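Local coordinates for reticulocyte binding protein (Streptococcus agalactiae COH1, PDB 3FAW) that is a cell-wall-anchored pullulanase that probably hydrolyses alpha-1,6-glucosidic linkages of pullulan and related branched glucans, at residues Q349-L354 / R435-D440; Y444-F449 / K475-N480; K68-T73 / S92-K97. All coordinates share one frame; numbering follows the deposited sequence.

Interaction 1: Q349-L354 / R435-D440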
ATOM      1  N   GLN A 349      -9.423   0.925   9.731  1.00 13.81           N
ATOM      2  CA  GLN A 349     -10.712   0.755  10.388  1.00 14.03           C
ATOM      3  C   GLN A 349     -11.788   0.270   9.404  1.00 14.69           C
ATOM      4  O   GLN A 349     -12.598  -0.601   9.742  1.00 15.23           O
ATOM      5  CB  GLN A 349     -11.135   2.069  11.043  1.00 14.13           C
ATOM      6  CG  GLN A 349     -12.464   1.990  11.761  1.00 14.21           C
ATOM      7  CD  GLN A 349     -12.723   3.188  12.639  1.00 10.66           C
ATOM      8  OE1 GLN A 349     -13.178   2.930  13.848  1.00 15.13           O
ATOM      9  NE2 GLN A 349     -12.519   4.333  12.234  1.00  7.60           N
ATOM     10  N   SER A 350     -11.802   0.835   8.198  1.00 15.22           N
ATOM     11  CA  SER A 350     -12.752   0.419   7.156  1.00 15.88           C
ATOM     12  C   SER A 350     -12.049   0.224   5.814  1.00 16.68           C
ATOM     13  O   SER A 350     -11.020   0.853   5.541  1.00 14.82           O
ATOM     14  CB  SER A 350     -13.886   1.443   7.009  1.00 16.76           C
ATOM     15  OG  SER A 350     -14.871   1.001   6.077  1.00 17.97           O
ATOM     16  N   TYR A 351     -12.615  -0.656   4.990  1.00 15.96           N
ATOM     17  CA  TYR A 351     -12.098  -0.930   3.646  1.00 15.49           C
ATOM     18  C   TYR A 351     -12.997  -0.368   2.540  1.00 14.67           C
ATOM     19  O   TYR A 351     -12.630  -0.409   1.370  1.00 13.93           O
ATOM     20  CB  TYR A 351     -11.874  -2.438   3.457  1.00 14.69           C
ATOM     21  CG  TYR A 351     -10.749  -2.976   4.319  1.00 14.66           C
ATOM     22  CD1 TYR A 351      -9.469  -2.424   4.243  1.00 15.17           C
ATOM     23  CD2 TYR A 351     -10.959  -4.020   5.217  1.00 11.93           C
ATOM     24  CE1 TYR A 351      -8.434  -2.893   5.028  1.00 11.11           C
ATOM     25  CE2 TYR A 351      -9.919  -4.502   6.012  1.00 13.90           C
ATOM     26  CZ  TYR A 351      -8.660  -3.930   5.912  1.00 12.84           C
ATOM     27  OH  TYR A 351      -7.621  -4.389   6.687  1.00 12.18           O
ATOM     28  N   PHE A 352     -14.157   0.163   2.930  1.00 14.17           N
ATOM     29  CA  PHE A 352     -15.103   0.817   2.016  1.00 12.86           C
ATOM     30  C   PHE A 352     -15.282   2.301   2.333  1.00 10.14           C
ATOM     31  O   PHE A 352     -15.412   3.123   1.425  1.00  9.11           O
ATOM     32  CB  PHE A 352     -16.485   0.163   2.121  1.00 12.70           C
ATOM     33  CG  PHE A 352     -16.552  -1.233   1.587  1.00 13.71           C
ATOM     34  CD1 PHE A 352     -17.032  -1.478   0.308  1.00 14.71           C
ATOM     35  CD2 PHE A 352     -16.169  -2.310   2.376  1.00 13.90           C
ATOM     36  CE1 PHE A 352     -17.115  -2.775  -0.184  1.00 13.45           C
ATOM     37  CE2 PHE A 352     -16.243  -3.607   1.890  1.00 13.85           C
ATOM     38  CZ  PHE A 352     -16.719  -3.838   0.609  1.00 14.07           C
ATOM     39  N   ALA A 353     -15.329   2.629   3.626  1.00 10.29           N
ATOM     40  CA  ALA A 353     -15.598   3.989   4.081  1.00 10.56           C
ATOM     41  C   ALA A 353     -14.325   4.843   4.142  1.00 11.26           C
ATOM     42  O   ALA A 353     -13.319   4.437   4.731  1.00 11.77           O
ATOM     43  CB  ALA A 353     -16.282   3.960   5.439  1.00  9.15           C
ATOM     44  N   LEU A 354     -14.394   6.029   3.537  1.00 10.77           N
ATOM     45  CA  LEU A 354     -13.271   6.967   3.485  1.00 10.74           C
ATOM     46  C   LEU A 354     -13.007   7.592   4.843  1.00 12.55           C
ATOM     47  O   LEU A 354     -13.903   7.683   5.682  1.00 14.25           O
ATOM     48  CB  LEU A 354     -13.551   8.090   2.475  1.00  9.88           C
ATOM     49  CG  LEU A 354     -13.704   7.674   1.010  1.00  9.93           C
ATOM     50  CD1 LEU A 354     -14.135   8.854   0.129  1.00  7.87           C
ATOM     51  CD2 LEU A 354     -12.425   7.053   0.488  1.00  7.84           C
ATOM     52  N   ARG A 435     -12.124 -12.859   1.796  1.00 14.11           N
ATOM     53  CA  ARG A 435     -11.790 -12.599   0.399  1.00 15.03           C
ATOM     54  C   ARG A 435     -12.805 -11.644  -0.236  1.00 14.85           C
ATOM     55  O   ARG A 435     -12.425 -10.752  -0.990  1.00 15.48           O
ATOM     56  CB  ARG A 435     -11.709 -13.899  -0.401  1.00 15.05           C
ATOM     57  CG  ARG A 435     -11.200 -13.704  -1.825  1.00 14.02           C
ATOM     58  CD  ARG A 435     -10.995 -15.036  -2.520  1.00 18.28           C
ATOM     59  NE  ARG A 435      -9.817 -15.743  -2.022  1.00 18.36           N
ATOM     60  CZ  ARG A 435      -9.420 -16.937  -2.456  1.00 20.81           C
ATOM     61  NH1 ARG A 435     -10.102 -17.582  -3.399  1.00 18.27           N
ATOM     62  NH2 ARG A 435      -8.333 -17.494  -1.940  1.00 19.97           N
ATOM     63  N   ARG A 436     -14.087 -11.823   0.081  1.00 16.04           N
ATOM     64  CA  ARG A 436     -15.133 -10.903  -0.391  1.00 15.15           C
ATOM     65  C   ARG A 436     -14.881  -9.451   0.022  1.00 15.63           C
ATOM     66  O   ARG A 436     -15.054  -8.534  -0.788  1.00 15.07           O
ATOM     67  CB  ARG A 436     -16.518 -11.330   0.109  1.00 15.37           C
ATOM     68  CG  ARG A 436     -17.221 -12.359  -0.769  1.00 12.59           C
ATOM     69  CD  ARG A 436     -18.728 -12.323  -0.550  1.00 13.43           C
ATOM     70  NE  ARG A 436     -19.309 -11.054  -0.995  1.00 12.44           N
ATOM     71  CZ  ARG A 436     -20.579 -10.692  -0.814  1.00 10.90           C
ATOM     72  NH1 ARG A 436     -21.434 -11.494  -0.195  1.00 10.54           N
ATOM     73  NH2 ARG A 436     -20.999  -9.518  -1.269  1.00 10.46           N
ATOM     74  N   VAL A 437     -14.471  -9.243   1.272  1.00 14.34           N
ATOM     75  CA  VAL A 437     -14.194  -7.895   1.775  1.00 14.09           C
ATOM     76  C   VAL A 437     -13.137  -7.188   0.922  1.00 13.43           C
ATOM     77  O   VAL A 437     -13.314  -6.033   0.536  1.00 11.40           O
ATOM     78  CB  VAL A 437     -13.724  -7.915   3.250  1.00 14.81           C
ATOM     79  CG1 VAL A 437     -13.178  -6.548   3.655  1.00 11.21           C
ATOM     80  CG2 VAL A 437     -14.862  -8.343   4.170  1.00 11.41           C
ATOM     81  N   LEU A 438     -12.048  -7.895   0.629  1.00 13.20           N
ATOM     82  CA  LEU A 438     -10.969  -7.366  -0.207  1.00 13.84           C
ATOM     83  C   LEU A 438     -11.446  -7.094  -1.635  1.00 13.73           C
ATOM     84  O   LEU A 438     -11.297  -5.982  -2.146  1.00 13.70           O
ATOM     85  CB  LEU A 438      -9.782  -8.341  -0.222  1.00 14.35           C
ATOM     86  CG  LEU A 438      -8.520  -7.932  -0.993  1.00 12.40           C
ATOM     87  CD1 LEU A 438      -7.290  -8.653  -0.445  1.00 13.07           C
ATOM     88  CD2 LEU A 438      -8.662  -8.198  -2.496  1.00 12.97           C
ATOM     89  N   VAL A 439     -12.027  -8.113  -2.261  1.00 13.64           N
ATOM     90  CA  VAL A 439     -12.453  -8.037  -3.662  1.00 14.55           C
ATOM     91  C   VAL A 439     -13.629  -7.071  -3.872  1.00 14.39           C
ATOM     92  O   VAL A 439     -13.627  -6.293  -4.831  1.00 14.56           O
ATOM     93  CB  VAL A 439     -12.786  -9.447  -4.224  1.00 13.75           C
ATOM     94  CG1 VAL A 439     -13.333  -9.363  -5.639  1.00 15.56           C
ATOM     95  CG2 VAL A 439     -11.547 -10.332  -4.194  1.00 12.98           C
ATOM     96  N   ASP A 440     -14.620  -7.108  -2.982  1.00 14.98           N
ATOM     97  CA  ASP A 440     -15.771  -6.199  -3.082  1.00 15.70           C
ATOM     98  C   ASP A 440     -15.375  -4.732  -2.903  1.00 15.10           C
ATOM     99  O   ASP A 440     -15.928  -3.863  -3.574  1.00 15.89           O
ATOM    100  CB  ASP A 440     -16.863  -6.540  -2.059  1.00 15.73           C
ATOM    101  CG  ASP A 440     -17.485  -7.909  -2.281  1.00 17.00           C
ATOM    102  OD1 ASP A 440     -17.461  -8.434  -3.418  1.00 15.85           O
ATOM    103  OD2 ASP A 440     -18.004  -8.461  -1.292  1.00 19.93           O
TER
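Phe352 and Tyr351 lay two neighbouring rings against one turn of helix 432-449, within the TIM barrel of this pullulanase. The helix follows barrel strand 385-390, and the rings come from the long loop between strand 312-315 and helix 367-381. Phe352 meets the helix with the far end of its ring: CZ stands 3.8 Å from Asp440 CB, which lies at the ring edge and in its plane, while CE1 is 3.8 Å from Asp440 O. On the other flank, CE2 approaches Val437 O at 4.0 Å, so the ring end spans nearly one turn of the helix. The Asp440 carboxylate is turned 45° from the ring. Tyr351 crosses Val437 at about a right angle, with CD2 3.7 Å from CG1, the methyl set anti to the backbone N of Val437 (chi1 169°). The Tyr351 hydroxyl bonds to Val391 O. Behind the rings, Ser350 OG accepts from Ala353 N at 3.0 Å in an ST motif. Asp440 OD2 also bonds Tyr220 OH, and with its syn lone pair it takes Arg436 NE at 2.9 Å in a salt bridge, the oxygen lying 23° out of the guanidinium plane.

Interaction 2: Y444-F449 / K475-N480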
ATOM      1  N   TYR A 444     -15.789  -1.855  -5.597  1.00 11.42           N
ATOM      2  CA  TYR A 444     -16.514  -0.639  -5.225  1.00 11.02           C
ATOM      3  C   TYR A 444     -15.672   0.608  -5.499  1.00 12.09           C
ATOM      4  O   TYR A 444     -16.129   1.533  -6.174  1.00 11.58           O
ATOM      5  CB  TYR A 444     -16.951  -0.689  -3.755  1.00 10.86           C
ATOM      6  CG  TYR A 444     -17.424   0.644  -3.208  1.00 10.85           C
ATOM      7  CD1 TYR A 444     -18.675   1.158  -3.538  1.00 12.37           C
ATOM      8  CD2 TYR A 444     -16.610   1.396  -2.368  1.00  9.77           C
ATOM      9  CE1 TYR A 444     -19.105   2.391  -3.032  1.00 14.38           C
ATOM     10  CE2 TYR A 444     -17.028   2.619  -1.860  1.00 11.47           C
ATOM     11  CZ  TYR A 444     -18.268   3.116  -2.195  1.00 12.95           C
ATOM     12  OH  TYR A 444     -18.668   4.338  -1.680  1.00 13.13           O
ATOM     13  N   LEU A 445     -14.442   0.624  -4.991  1.00 10.39           N
ATOM     14  CA  LEU A 445     -13.540   1.751  -5.226  1.00 11.81           C
ATOM     15  C   LEU A 445     -13.297   1.987  -6.718  1.00 12.17           C
ATOM     16  O   LEU A 445     -13.303   3.133  -7.171  1.00 11.46           O
ATOM     17  CB  LEU A 445     -12.212   1.557  -4.486  1.00 11.91           C
ATOM     18  CG  LEU A 445     -12.329   1.567  -2.953  1.00 14.04           C
ATOM     19  CD1 LEU A 445     -11.029   1.098  -2.284  1.00 12.65           C
ATOM     20  CD2 LEU A 445     -12.747   2.945  -2.446  1.00 12.56           C
ATOM     21  N   THR A 446     -13.109   0.909  -7.481  1.00 12.51           N
ATOM     22  CA  THR A 446     -12.877   1.033  -8.922  1.00 12.51           C
ATOM     23  C   THR A 446     -14.078   1.645  -9.641  1.00 13.22           C
ATOM     24  O   THR A 446     -13.942   2.646 -10.334  1.00 14.17           O
ATOM     25  CB  THR A 446     -12.563  -0.330  -9.590  1.00 11.80           C
ATOM     26  OG1 THR A 446     -11.451  -0.947  -8.938  1.00 10.71           O
ATOM     27  CG2 THR A 446     -12.227  -0.138 -11.059  1.00  9.80           C
ATOM     28  N   SER A 447     -15.247   1.033  -9.472  1.00 13.33           N
ATOM     29  CA  SER A 447     -16.431   1.422 -10.234  1.00 14.53           C
ATOM     30  C   SER A 447     -17.079   2.718  -9.723  1.00 13.85           C
ATOM     31  O   SER A 447     -17.583   3.507 -10.522  1.00 11.60           O
ATOM     32  CB  SER A 447     -17.459   0.281 -10.263  1.00 13.35           C
ATOM     33  OG  SER A 447     -17.936  -0.016  -8.965  1.00 17.90           O
ATOM     34  N   GLU A 448     -17.058   2.936  -8.408  1.00 13.27           N
ATOM     35  CA  GLU A 448     -17.692   4.123  -7.816  1.00 13.53           C
ATOM     36  C   GLU A 448     -16.823   5.379  -7.955  1.00 13.13           C
ATOM     37  O   GLU A 448     -17.309   6.427  -8.377  1.00 13.15           O
ATOM     38  CB  GLU A 448     -18.025   3.884  -6.338  1.00 13.42           C
ATOM     39  CG  GLU A 448     -18.954   4.935  -5.729  1.00 13.30           C
ATOM     40  CD  GLU A 448     -20.263   5.069  -6.488  1.00 16.40           C
ATOM     41  OE1 GLU A 448     -20.887   4.031  -6.786  1.00 18.62           O
ATOM     42  OE2 GLU A 448     -20.668   6.210  -6.791  1.00 18.03           O
ATOM     43  N   PHE A 449     -15.547   5.274  -7.589  1.00 13.45           N
ATOM     44  CA  PHE A 449     -14.630   6.424  -7.639  1.00 14.18           C
ATOM     45  C   PHE A 449     -13.799   6.512  -8.937  1.00 14.33           C
ATOM     46  O   PHE A 449     -13.027   7.455  -9.117  1.00 14.56           O
ATOM     47  CB  PHE A 449     -13.725   6.427  -6.402  1.00 14.15           C
ATOM     48  CG  PHE A 449     -14.462   6.696  -5.114  1.00 13.27           C
ATOM     49  CD1 PHE A 449     -14.698   7.999  -4.691  1.00 14.35           C
ATOM     50  CD2 PHE A 449     -14.931   5.647  -4.330  1.00 12.45           C
ATOM     51  CE1 PHE A 449     -15.382   8.253  -3.501  1.00 13.93           C
ATOM     52  CE2 PHE A 449     -15.615   5.891  -3.143  1.00 14.25           C
ATOM     53  CZ  PHE A 449     -15.842   7.191  -2.726  1.00 13.85           C
ATOM     54  N   LYS A 475      -9.894  -5.302 -13.441  1.00 11.84           N
ATOM     55  CA  LYS A 475      -9.588  -5.190 -14.864  1.00 13.12           C
ATOM     56  C   LYS A 475     -10.844  -5.350 -15.727  1.00 13.93           C
ATOM     57  O   LYS A 475     -10.950  -4.715 -16.774  1.00 15.47           O
ATOM     58  CB  LYS A 475      -8.493  -6.179 -15.283  1.00 13.86           C
ATOM     59  CG  LYS A 475      -8.265  -6.243 -16.798  1.00 18.92           C
ATOM     60  CD  LYS A 475      -6.827  -6.560 -17.170  1.00 22.26           C
ATOM     61  CE  LYS A 475      -5.953  -5.312 -17.111  1.00 26.79           C
ATOM     62  NZ  LYS A 475      -4.658  -5.502 -17.823  0.10 25.61           N
ATOM     63  N   ALA A 476     -11.795  -6.174 -15.278  1.00 13.80           N
ATOM     64  CA  ALA A 476     -13.065  -6.346 -15.989  1.00 15.01           C
ATOM     65  C   ALA A 476     -13.887  -5.058 -16.007  1.00 14.46           C
ATOM     66  O   ALA A 476     -14.542  -4.758 -16.998  1.00 15.29           O
ATOM     67  CB  ALA A 476     -13.877  -7.489 -15.383  1.00 14.57           C
ATOM     68  N   ILE A 477     -13.845  -4.297 -14.916  1.00 15.31           N
ATOM     69  CA  ILE A 477     -14.520  -2.993 -14.853  1.00 14.67           C
ATOM     70  C   ILE A 477     -13.750  -1.946 -15.661  1.00 14.47           C
ATOM     71  O   ILE A 477     -14.337  -1.234 -16.481  1.00 14.61           O
ATOM     72  CB  ILE A 477     -14.662  -2.488 -13.399  1.00 14.16           C
ATOM     73  CG1 ILE A 477     -15.509  -3.455 -12.566  1.00 14.80           C
ATOM     74  CG2 ILE A 477     -15.294  -1.095 -13.371  1.00 12.33           C
ATOM     75  CD1 ILE A 477     -15.422  -3.210 -11.067  1.00 13.70           C
ATOM     76  N   ASN A 478     -12.441  -1.872 -15.413  1.00 13.83           N
ATOM     77  CA  ASN A 478     -11.535  -0.896 -16.031  1.00 13.85           C
ATOM     78  C   ASN A 478     -10.398  -1.618 -16.772  1.00 14.72           C
ATOM     79  O   ASN A 478      -9.411  -2.015 -16.148  1.00 12.91           O
ATOM     80  CB  ASN A 478     -10.958   0.021 -14.942  1.00 14.35           C
ATOM     81  CG  ASN A 478      -9.951   1.033 -15.476  1.00 15.30           C
ATOM     82  OD1 ASN A 478      -9.747   1.164 -16.685  1.00 11.02           O
ATOM     83  ND2 ASN A 478      -9.306   1.751 -14.562  1.00 14.00           N
ATOM     84  N   PRO A 479     -10.522  -1.770 -18.107  1.00 15.08           N
ATOM     85  CA  PRO A 479      -9.511  -2.431 -18.942  1.00 15.22           C
ATOM     86  C   PRO A 479      -8.078  -1.897 -18.803  1.00 15.53           C
ATOM     87  O   PRO A 479      -7.130  -2.639 -19.066  1.00 17.25           O
ATOM     88  CB  PRO A 479     -10.015  -2.172 -20.370  1.00 15.97           C
ATOM     89  CG  PRO A 479     -11.463  -1.992 -20.234  1.00 15.02           C
ATOM     90  CD  PRO A 479     -11.669  -1.310 -18.914  1.00 16.43           C
ATOM     91  N   ASN A 480      -7.927  -0.627 -18.418  1.00 13.83           N
ATOM     92  CA  ASN A 480      -6.610  -0.007 -18.231  1.00 13.28           C
ATOM     93  C   ASN A 480      -6.055  -0.129 -16.801  1.00 12.57           C
ATOM     94  O   ASN A 480      -5.012   0.451 -16.482  1.00 13.56           O
ATOM     95  CB  ASN A 480      -6.664   1.470 -18.639  1.00 13.94           C
ATOM     96  CG  ASN A 480      -6.859   1.665 -20.139  1.00 17.56           C
ATOM     97  OD1 ASN A 480      -7.496   2.627 -20.572  1.00 21.00           O
ATOM     98  ND2 ASN A 480      -6.307   0.760 -20.936  1.00 15.63           N
TER
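Ile477 reaches from the last turn of helix 464-477 into the side of helix 432-449, where Thr446 and Ser447 receive it. The two helices follow successive strands of the barrel, 453-456 lying between them in the chain, and here they pack together near their C-terminal ends; the nearest CA atoms are those of Ser447 and Ile477, 6.7 Å apart. Followed outward, Ile477 touches first with CB, 4.1 Å from Thr446 CG2. Its branch methyl CG2, anti to the backbone N, drops between the two helix residues and lies 4.0 Å both from Thr446 CG2 and from Ser447 CB. The longer arm carries the contact along the same neighbour, ending with CD1 4.1 Å from Ser447 CB. Thr446 thus offers a single methyl, which crosses Ile477 at a slant and also meets Asn478 CB at 4.1 Å, at about a right angle to that side chain. Asn478, the first residue to leave helical geometry, turns its amide aside: OD1 accepts from Asn480 N at 3.1 Å in an Asx turn, the donor 53° out of the carbonyl plane, and ND2 bonds weakly to Val451 O. Thr446 also touches Phe454 of barrel strand 453-456. The hydroxyls of Thr446 and Ser447 are bonded to Ile442 O and Lys443 O, each one turn back in their own helix. With those polar groups engaged elsewhere, carbon alone meets carbon here, at ordinary van der Waals distances, and the fit rests on shape rather than on directed bonds.

Interaction 3: K68-T73 / S92-K97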
ATOM      1  N   LYS A  68     -14.956 -47.809  23.458  1.00 36.57           N
ATOM      2  CA  LYS A  68     -15.357 -47.494  24.879  1.00 36.59           C
ATOM      3  C   LYS A  68     -15.677 -46.096  25.419  1.00 35.32           C
ATOM      4  O   LYS A  68     -16.853 -45.767  25.617  1.00 35.54           O
ATOM      5  CB  LYS A  68     -14.476 -48.295  25.869  1.00 37.58           C
ATOM      6  CG  LYS A  68     -13.968 -49.654  25.306  1.00 38.72           C
ATOM      7  CD  LYS A  68     -14.202 -50.839  26.233  1.00 39.70           C
ATOM      8  CE  LYS A  68     -13.410 -52.070  25.778  1.00 39.62           C
ATOM      9  NZ  LYS A  68     -11.991 -52.029  26.236  1.00 39.53           N
ATOM     10  N   GLU A  69     -14.658 -45.295  25.692  1.00 33.54           N
ATOM     11  CA  GLU A  69     -14.828 -44.111  26.536  1.00 32.38           C
ATOM     12  C   GLU A  69     -15.413 -42.893  25.814  1.00 31.03           C
ATOM     13  O   GLU A  69     -16.097 -42.072  26.435  1.00 30.77           O
ATOM     14  CB  GLU A  69     -13.482 -43.755  27.165  1.00 32.98           C
ATOM     15  CG  GLU A  69     -13.514 -42.592  28.140  1.00 35.40           C
ATOM     16  CD  GLU A  69     -14.400 -42.840  29.345  1.00 37.83           C
ATOM     17  OE1 GLU A  69     -14.516 -44.007  29.780  1.00 36.77           O
ATOM     18  OE2 GLU A  69     -14.976 -41.858  29.861  1.00 41.21           O
ATOM     19  N   LEU A  70     -15.146 -42.779  24.516  1.00 28.99           N
ATOM     20  CA  LEU A  70     -15.548 -41.607  23.736  1.00 27.62           C
ATOM     21  C   LEU A  70     -17.059 -41.568  23.496  1.00 27.00           C
ATOM     22  O   LEU A  70     -17.647 -42.551  23.040  1.00 27.14           O
ATOM     23  CB  LEU A  70     -14.813 -41.598  22.394  1.00 27.15           C
ATOM     24  CG  LEU A  70     -14.846 -40.299  21.588  1.00 26.80           C
ATOM     25  CD1 LEU A  70     -13.959 -39.237  22.234  1.00 20.38           C
ATOM     26  CD2 LEU A  70     -14.411 -40.563  20.154  1.00 26.71           C
ATOM     27  N   LYS A  71     -17.679 -40.431  23.807  1.00 26.16           N
ATOM     28  CA  LYS A  71     -19.105 -40.219  23.548  1.00 25.88           C
ATOM     29  C   LYS A  71     -19.368 -38.823  22.986  1.00 24.36           C
ATOM     30  O   LYS A  71     -18.712 -37.853  23.370  1.00 23.90           O
ATOM     31  CB  LYS A  71     -19.925 -40.439  24.822  1.00 26.52           C
ATOM     32  CG  LYS A  71     -19.993 -41.896  25.255  1.00 27.95           C
ATOM     33  CD  LYS A  71     -20.862 -42.083  26.487  1.00 28.87           C
ATOM     34  CE  LYS A  71     -20.802 -43.523  26.988  1.00 30.23           C
ATOM     35  NZ  LYS A  71     -21.529 -43.699  28.281  1.00 31.47           N
ATOM     36  N   VAL A  72     -20.329 -38.745  22.070  1.00 23.16           N
ATOM     37  CA  VAL A  72     -20.715 -37.497  21.419  1.00 21.93           C
ATOM     38  C   VAL A  72     -22.196 -37.226  21.664  1.00 21.89           C
ATOM     39  O   VAL A  72     -23.024 -38.126  21.518  1.00 20.88           O
ATOM     40  CB  VAL A  72     -20.486 -37.568  19.898  1.00 21.72           C
ATOM     41  CG1 VAL A  72     -20.901 -36.263  19.230  1.00 20.50           C
ATOM     42  CG2 VAL A  72     -19.032 -37.896  19.590  1.00 21.41           C
ATOM     43  N   THR A  73     -22.526 -35.991  22.039  1.00 21.25           N
ATOM     44  CA  THR A  73     -23.922 -35.588  22.202  1.00 21.83           C
ATOM     45  C   THR A  73     -24.197 -34.270  21.480  1.00 21.86           C
ATOM     46  O   THR A  73     -23.275 -33.520  21.157  1.00 20.69           O
ATOM     47  CB  THR A  73     -24.324 -35.470  23.693  1.00 22.49           C
ATOM     48  OG1 THR A  73     -23.529 -34.468  24.336  1.00 21.75           O
ATOM     49  CG2 THR A  73     -24.137 -36.808  24.414  1.00 21.92           C
ATOM     50  N   SER A  92      -1.733 -36.628  17.222  1.00 19.85           N
ATOM     51  CA  SER A  92      -2.517 -36.881  18.432  1.00 19.99           C
ATOM     52  C   SER A  92      -3.947 -36.366  18.284  1.00 20.74           C
ATOM     53  O   SER A  92      -4.516 -35.794  19.215  1.00 20.02           O
ATOM     54  CB  SER A  92      -1.828 -36.287  19.663  1.00 20.10           C
ATOM     55  OG  SER A  92      -0.604 -36.955  19.910  1.00 19.76           O
ATOM     56  N   LEU A  93      -4.518 -36.570  17.098  1.00 22.55           N
ATOM     57  CA  LEU A  93      -5.907 -36.219  16.845  1.00 23.77           C
ATOM     58  C   LEU A  93      -6.708 -37.445  16.433  1.00 23.00           C
ATOM     59  O   LEU A  93      -6.195 -38.358  15.778  1.00 23.18           O
ATOM     60  CB  LEU A  93      -6.022 -35.093  15.804  1.00 24.70           C
ATOM     61  CG  LEU A  93      -5.532 -35.311  14.374  1.00 26.88           C
ATOM     62  CD1 LEU A  93      -6.520 -36.135  13.583  1.00 29.91           C
ATOM     63  CD2 LEU A  93      -5.314 -33.967  13.686  1.00 26.30           C
ATOM     64  N   LEU A  94      -7.971 -37.453  16.847  1.00 22.03           N
ATOM     65  CA  LEU A  94      -8.900 -38.534  16.565  1.00 22.25           C
ATOM     66  C   LEU A  94      -9.982 -38.006  15.629  1.00 21.15           C
ATOM     67  O   LEU A  94     -10.681 -37.048  15.959  1.00 21.63           O
ATOM     68  CB  LEU A  94      -9.519 -39.013  17.877  1.00 22.53           C
ATOM     69  CG  LEU A  94     -10.494 -40.189  17.837  1.00 24.08           C
ATOM     70  CD1 LEU A  94      -9.764 -41.472  17.468  1.00 26.38           C
ATOM     71  CD2 LEU A  94     -11.186 -40.324  19.182  1.00 22.40           C
ATOM     72  N   ILE A  95     -10.114 -38.622  14.457  1.00 20.55           N
ATOM     73  CA  ILE A  95     -11.157 -38.239  13.502  1.00 19.11           C
ATOM     74  C   ILE A  95     -12.403 -39.089  13.771  1.00 18.29           C
ATOM     75  O   ILE A  95     -12.352 -40.316  13.699  1.00 19.21           O
ATOM     76  CB  ILE A  95     -10.693 -38.388  12.035  1.00 19.16           C
ATOM     77  CG1 ILE A  95      -9.388 -37.615  11.803  1.00 19.85           C
ATOM     78  CG2 ILE A  95     -11.765 -37.885  11.078  1.00 16.17           C
ATOM     79  CD1 ILE A  95      -8.138 -38.421  12.095  1.00 20.32           C
ATOM     80  N   ILE A  96     -13.510 -38.420  14.093  1.00 16.99           N
ATOM     81  CA  ILE A  96     -14.749 -39.069  14.515  1.00 14.95           C
ATOM     82  C   ILE A  96     -15.795 -38.932  13.410  1.00 16.00           C
ATOM     83  O   ILE A  96     -16.087 -37.816  12.970  1.00 16.01           O
ATOM     84  CB  ILE A  96     -15.305 -38.417  15.811  1.00 15.29           C
ATOM     85  CG1 ILE A  96     -14.218 -38.333  16.893  1.00 14.19           C
ATOM     86  CG2 ILE A  96     -16.505 -39.198  16.327  1.00 13.08           C
ATOM     87  CD1 ILE A  96     -14.554 -37.386  18.037  1.00 12.57           C
ATOM     88  N   LYS A  97     -16.358 -40.065  12.979  1.00 14.90           N
ATOM     89  CA  LYS A  97     -17.349 -40.107  11.899  1.00 14.75           C
ATOM     90  C   LYS A  97     -18.753 -40.409  12.419  1.00 15.45           C
ATOM     91  O   LYS A  97     -18.928 -41.188  13.363  1.00 14.73           O
ATOM     92  CB  LYS A  97     -16.974 -41.168  10.857  1.00 15.43           C
ATOM     93  CG  LYS A  97     -15.638 -40.936  10.168  0.50 13.58           C
ATOM     94  CD  LYS A  97     -15.341 -42.053   9.180  0.50 13.18           C
ATOM     95  CE  LYS A  97     -13.884 -42.059   8.750  0.50  9.31           C
ATOM     96  NZ  LYS A  97     -13.542 -40.879   7.898  0.60  3.91           N
TER
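Leu70 pushes one methyl into the notch between Leu94 and Ile96, two residues apart on the same face of strand 93-98. This is interior packing of the mainly antiparallel sheet that forms the most N-terminal domain of the modelled chain, and all four touching residues are buried. The bump is Leu70 CD2. One wall of its hollow is Leu94 CD2, only 3.4 Å away, closer than usual for two methyls; the two leucines meet tip to tip. The other wall is Ile96, whose CD1 lies 3.8 Å from Leu70 CD2, again end against end, with CG1 of the same isoleucine at 4.0 Å. Leu70 and Leu94 have similar shapes: each carries CG anti to its backbone N, at chi1 -166° and -178°, and this extends both chains across the space between the segments.

Ile96 is forked and serves two neighbours. While its long arm goes to Leu70, its branch methyl CG2 faces Val72, 4.3 Å from Val72 CG2, a looser meeting beside the leucine pair. The backbones stay well apart, Val72 and Ile96 CA atoms standing 9.3 Å from each other, so side chains alone bridge the gap.

Strand 79-88 separates the two segments in the sheet; its Ile82 packs on Ile96, and its Ile85 and Leu87 on Leu94. Strand 50-55 adds Phe55 against Leu94 and Ala53 against Ile96, whereas strand 108-111 brings Tyr111 to Leu70 and Ile109 to Val72. Leu70 itself sits in the short link where helix 64-69 gives way to strand 71-73.

In the fold
Along the chain the contacts come in series: interaction 3 closes first, then interaction 1, then interaction 2. The last two belong to the TIM barrel and share helix 432-449, their centres about 14 Å apart; interaction 1 uses its N-terminal half and interaction 2 its C-terminal end. They also touch, Leu354 CD1 packing on Phe449 CZ at 3.7 Å. Helix 432-449 packs against the loop after strand 312-315 through interaction 1 and against helix 464-477 through interaction 2. Interaction 3 lies in the N-terminal sheet, its centre about 40 Å from that of interaction 1 and about 50 Å from that of interaction 2; its nearest atoms are about 23 Å from interaction 1, so it belongs to the packing of a different part of the chain from the barrel.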